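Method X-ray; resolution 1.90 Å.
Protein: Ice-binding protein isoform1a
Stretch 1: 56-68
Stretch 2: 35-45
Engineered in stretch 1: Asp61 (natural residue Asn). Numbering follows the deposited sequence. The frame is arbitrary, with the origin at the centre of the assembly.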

# COMPACT_ATOMS: atom_id res chain seq x y z
N LEU A 56 5.44 -3.96 -17.68
CA LEU A 56 6.71 -3.91 -16.92
C LEU A 56 7.44 -2.64 -17.36
O LEU A 56 7.55 -2.37 -18.56
CB LEU A 56 7.42 -5.22 -17.25
CG LEU A 56 8.60 -5.61 -16.39
CD1 LEU A 56 8.30 -5.52 -14.89
CD2 LEU A 56 9.04 -7.01 -16.78
N HIS A 57 7.84 -1.81 -16.42
CA HIS A 57 8.58 -0.56 -16.72
C HIS A 57 9.84 -0.58 -15.88
O HIS A 57 9.80 -0.13 -14.73
CB HIS A 57 7.72 0.66 -16.43
CG HIS A 57 6.55 0.83 -17.35
ND1 HIS A 57 6.71 1.33 -18.62
CD2 HIS A 57 5.21 0.66 -17.14
CE1 HIS A 57 5.53 1.40 -19.22
NE2 HIS A 57 4.57 1.01 -18.32
N ILE A 58 10.90 -1.18 -16.40
CA ILE A 58 12.21 -1.18 -15.70
C ILE A 58 13.04 -0.05 -16.30
O ILE A 58 13.63 -0.18 -17.42
CB ILE A 58 12.89 -2.55 -15.76
CG1 ILE A 58 11.94 -3.66 -15.29
CG2 ILE A 58 14.17 -2.51 -14.97
CD1 ILE A 58 12.50 -5.04 -15.40
N ASN A 59 13.07 1.04 -15.58
CA ASN A 59 13.94 2.19 -15.87
C ASN A 59 13.62 2.77 -17.24
O ASN A 59 14.53 2.84 -18.10
CB ASN A 59 15.41 1.81 -15.73
CG ASN A 59 16.24 3.09 -15.64
OD1 ASN A 59 15.71 4.14 -15.25
ND2 ASN A 59 17.52 3.01 -15.95
N ASP A 60 12.39 3.25 -17.44
CA ASP A 60 12.04 4.04 -18.64
C ASP A 60 11.43 5.37 -18.13
O ASP A 60 11.41 5.59 -16.89
CB ASP A 60 11.16 3.22 -19.58
CG ASP A 60 9.86 2.72 -18.93
OD1 ASP A 60 9.47 3.25 -17.85
OD2 ASP A 60 9.24 1.82 -19.52
N ASP A 61 10.92 6.20 -19.04
CA ASP A 61 10.31 7.48 -18.65
C ASP A 61 9.12 7.23 -17.70
O ASP A 61 8.95 8.05 -16.79
CB ASP A 61 9.98 8.30 -19.89
CG ASP A 61 11.23 8.89 -20.59
OD1 ASP A 61 12.39 8.72 -20.06
OD2 ASP A 61 11.04 9.57 -21.60
N THR A 62 8.34 6.16 -17.89
CA THR A 62 7.18 5.86 -17.05
C THR A 62 7.66 5.58 -15.63
O THR A 62 7.09 6.13 -14.69
CB THR A 62 6.29 4.75 -17.61
OG1 THR A 62 5.90 5.18 -18.91
CG2 THR A 62 5.08 4.53 -16.74
N SER A 63 8.64 4.71 -15.46
CA SER A 63 9.09 4.33 -14.10
C SER A 63 9.71 5.54 -13.40
O SER A 63 9.49 5.70 -12.19
CB SER A 63 9.99 3.15 -14.11
OG SER A 63 11.17 3.34 -14.89
N THR A 64 10.48 6.38 -14.08
CA THR A 64 11.05 7.58 -13.44
C THR A 64 9.93 8.52 -12.97
O THR A 64 9.96 8.97 -11.78
CB THR A 64 12.00 8.33 -14.36
OG1 THR A 64 13.09 7.42 -14.56
CG2 THR A 64 12.52 9.61 -13.75
N GLN A 65 8.96 8.78 -13.83
CA GLN A 65 7.85 9.70 -13.48
C GLN A 65 6.98 9.05 -12.38
O GLN A 65 6.59 9.76 -11.43
CB GLN A 65 7.01 10.07 -14.69
CG GLN A 65 5.99 11.18 -14.41
CD GLN A 65 6.67 12.48 -14.05
OE1 GLN A 65 7.39 13.02 -14.86
NE2 GLN A 65 6.55 12.94 -12.81
N ALA A 66 6.73 7.76 -12.48
CA ALA A 66 5.92 7.04 -11.48
C ALA A 66 6.61 7.09 -10.11
O ALA A 66 5.95 7.41 -9.08
CB ALA A 66 5.64 5.60 -11.90
N PHE A 67 7.92 6.82 -10.07
CA PHE A 67 8.62 6.86 -8.78
C PHE A 67 8.56 8.27 -8.20
O PHE A 67 8.24 8.46 -6.99
CB PHE A 67 10.05 6.34 -8.89
CG PHE A 67 10.69 6.35 -7.55
CD1 PHE A 67 10.25 5.47 -6.57
CD2 PHE A 67 11.66 7.29 -7.23
CE1 PHE A 67 10.79 5.53 -5.30
CE2 PHE A 67 12.23 7.31 -5.97
CZ PHE A 67 11.76 6.45 -5.00
N ALA A 68 8.90 9.27 -8.99
CA ALA A 68 8.86 10.68 -8.53
C ALA A 68 7.45 10.96 -7.99
O ALA A 68 7.31 11.50 -6.90
CB ALA A 68 9.16 11.61 -9.65
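Stretch 2 (35-45) GDMGTTGTSIT

How does the backbone of stretch 2 run against stretch 1? Asp36 to Thr39 form an extended strand beside the strand of Leu56 to Ile58, and the two point the same way: their N-to-C directions differ by only 7°, with the axes 4.7 Å apart at closest approach. The register pairs Leu56 with Met37, His57 with Gly38 and Ile58 with Thr39, at CA–CA distances of 5.0, 4.6 and 5.1 Å. Beyond the strands the chains part in character. Stretch 1 passes through Asn59, at phi/psi 61/61, and Asp60 into a helix that begins at Asp61, whereas stretch 2 turns through Thr40 and Gly41 and continues to Thr45 without a helix. Gly41, at phi/psi 134/-33, adopts angles at which a CB would be jammed against the preceding carbonyl oxygen.

Which bonds hold this parallel pairing? As is usual for parallel strands, one strand's residues alternate with the other's in the ladder. His57 N donates to Met37 O at 2.8 Å and nearly straight, at 165°. Thr39 N then returns a weak bond to His57 O at 3.3 Å, and Asn59 N closes the series on Thr39 O at 3.1 Å. Thus His57 both gives and receives, with Gly38 between its two partners. The lack of a side chain on Gly38 matters here: His57 O lies 3.0 Å from Gly38 CA, and a CB in the ideal position would come within 2.6 Å of that oxygen.

What packs on the face that carries Leu56, Ile58, Met37 and Thr39? Mostly hydrocarbon, with Ile44 returning to cover it. Leu56 CD1 meets Met37 CE at 3.7 Å and Ile44 CD1 at 4.0 Å, while Ile58 CD1 lies 4.2 Å from Ile44 CG1. Ile58 CG2 also rests 3.4 Å from Thr39 OG1. That hydroxyl organizes the turn of its own stretch, donating to Thr42 O at 2.6 Å and accepting from Gly41 N at 3.1 Å.

How do His57 and the start of the helix meet stretch 2? On the other face, the His57 ring meets Asp36 at its edge, where CD2 is 4.3 Å from Asp36 OD2; a water bridges the pair, 2.7 Å from both His57 NE2 and Asp36 OD2, and donates to the carboxylate. Across the ring, His57 ND1 donates to Asp60 OD2 at 2.7 Å. The other carboxylate oxygen, Asp60 OD1, caps the helix by accepting from Ser63 N at 2.9 Å, so one side chain ties the strand to the helix start. Ser63 points toward stretch 2, its OG 3.2 Å from Thr39 O. One turn later Phe67 also points toward it, and its CB touches Thr40 CG2 at 3.7 Å. The engineered Asp61 lies out of reach of stretch 2.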

# COMPACT_ATOMS: atom_id res chain seq x y z
N GLY A 35 -1.63 -5.34 -12.50
CA GLY A 35 -1.17 -3.96 -12.52
C GLY A 35 0.19 -3.89 -13.18
O GLY A 35 0.74 -4.92 -13.53
N ASP A 36 0.72 -2.70 -13.27
CA ASP A 36 2.07 -2.45 -13.81
C ASP A 36 3.07 -2.74 -12.71
O ASP A 36 2.70 -2.73 -11.50
CB ASP A 36 2.17 -1.02 -14.32
CG ASP A 36 1.28 -0.70 -15.51
OD1 ASP A 36 0.77 -1.63 -16.15
OD2 ASP A 36 1.12 0.51 -15.78
N MET A 37 4.31 -3.02 -13.10
CA MET A 37 5.41 -3.23 -12.15
C MET A 37 6.62 -2.46 -12.66
O MET A 37 6.83 -2.39 -13.90
CB MET A 37 5.78 -4.70 -11.98
CG MET A 37 6.86 -4.92 -10.94
SD MET A 37 6.81 -6.63 -10.37
CE MET A 37 7.22 -7.47 -11.89
N GLY A 38 7.33 -1.81 -11.74
CA GLY A 38 8.53 -1.09 -12.18
C GLY A 38 9.56 -0.89 -11.10
O GLY A 38 9.27 -1.01 -9.91
N THR A 39 10.73 -0.50 -11.57
CA THR A 39 11.87 -0.10 -10.75
C THR A 39 12.54 1.08 -11.46
O THR A 39 12.21 1.34 -12.61
CB THR A 39 12.87 -1.24 -10.62
OG1 THR A 39 13.61 -1.36 -11.85
CG2 THR A 39 12.23 -2.57 -10.34
N THR A 40 13.52 1.69 -10.81
CA THR A 40 14.31 2.77 -11.41
C THR A 40 15.62 2.22 -11.98
O THR A 40 16.55 3.03 -12.19
CB THR A 40 14.46 3.91 -10.41
OG1 THR A 40 15.04 3.45 -9.20
CG2 THR A 40 13.11 4.55 -10.10
N GLY A 41 15.67 0.96 -12.39
CA GLY A 41 16.89 0.39 -13.00
C GLY A 41 17.26 -0.97 -12.43
O GLY A 41 17.82 -1.82 -13.16
N THR A 42 17.00 -1.21 -11.16
CA THR A 42 17.29 -2.52 -10.54
C THR A 42 16.45 -3.61 -11.23
O THR A 42 15.26 -3.39 -11.49
CB THR A 42 16.99 -2.44 -9.04
OG1 THR A 42 17.76 -1.35 -8.51
CG2 THR A 42 17.26 -3.73 -8.33
N SER A 43 17.04 -4.77 -11.48
CA SER A 43 16.37 -5.93 -12.10
C SER A 43 15.36 -6.51 -11.11
O SER A 43 15.49 -6.27 -9.87
CB SER A 43 17.39 -6.95 -12.52
OG SER A 43 17.91 -7.56 -11.36
N ILE A 44 14.32 -7.13 -11.63
CA ILE A 44 13.33 -7.85 -10.78
C ILE A 44 13.77 -9.30 -10.77
O ILE A 44 14.36 -9.73 -11.78
CB ILE A 44 11.91 -7.64 -11.33
CG1 ILE A 44 11.78 -8.25 -12.72
CG2 ILE A 44 11.59 -6.16 -11.34
CD1 ILE A 44 10.36 -8.50 -13.18
N THR A 45 13.46 -10.06 -9.73
CA THR A 45 13.77 -11.50 -9.72
C THR A 45 12.52 -12.26 -9.30
O THR A 45 11.69 -11.68 -8.57
CB THR A 45 14.93 -11.85 -8.77
OG1 THR A 45 14.61 -11.39 -7.45
CG2 THR A 45 16.16 -11.09 -9.13
O HOH W 1 1.84 1.24 -18.30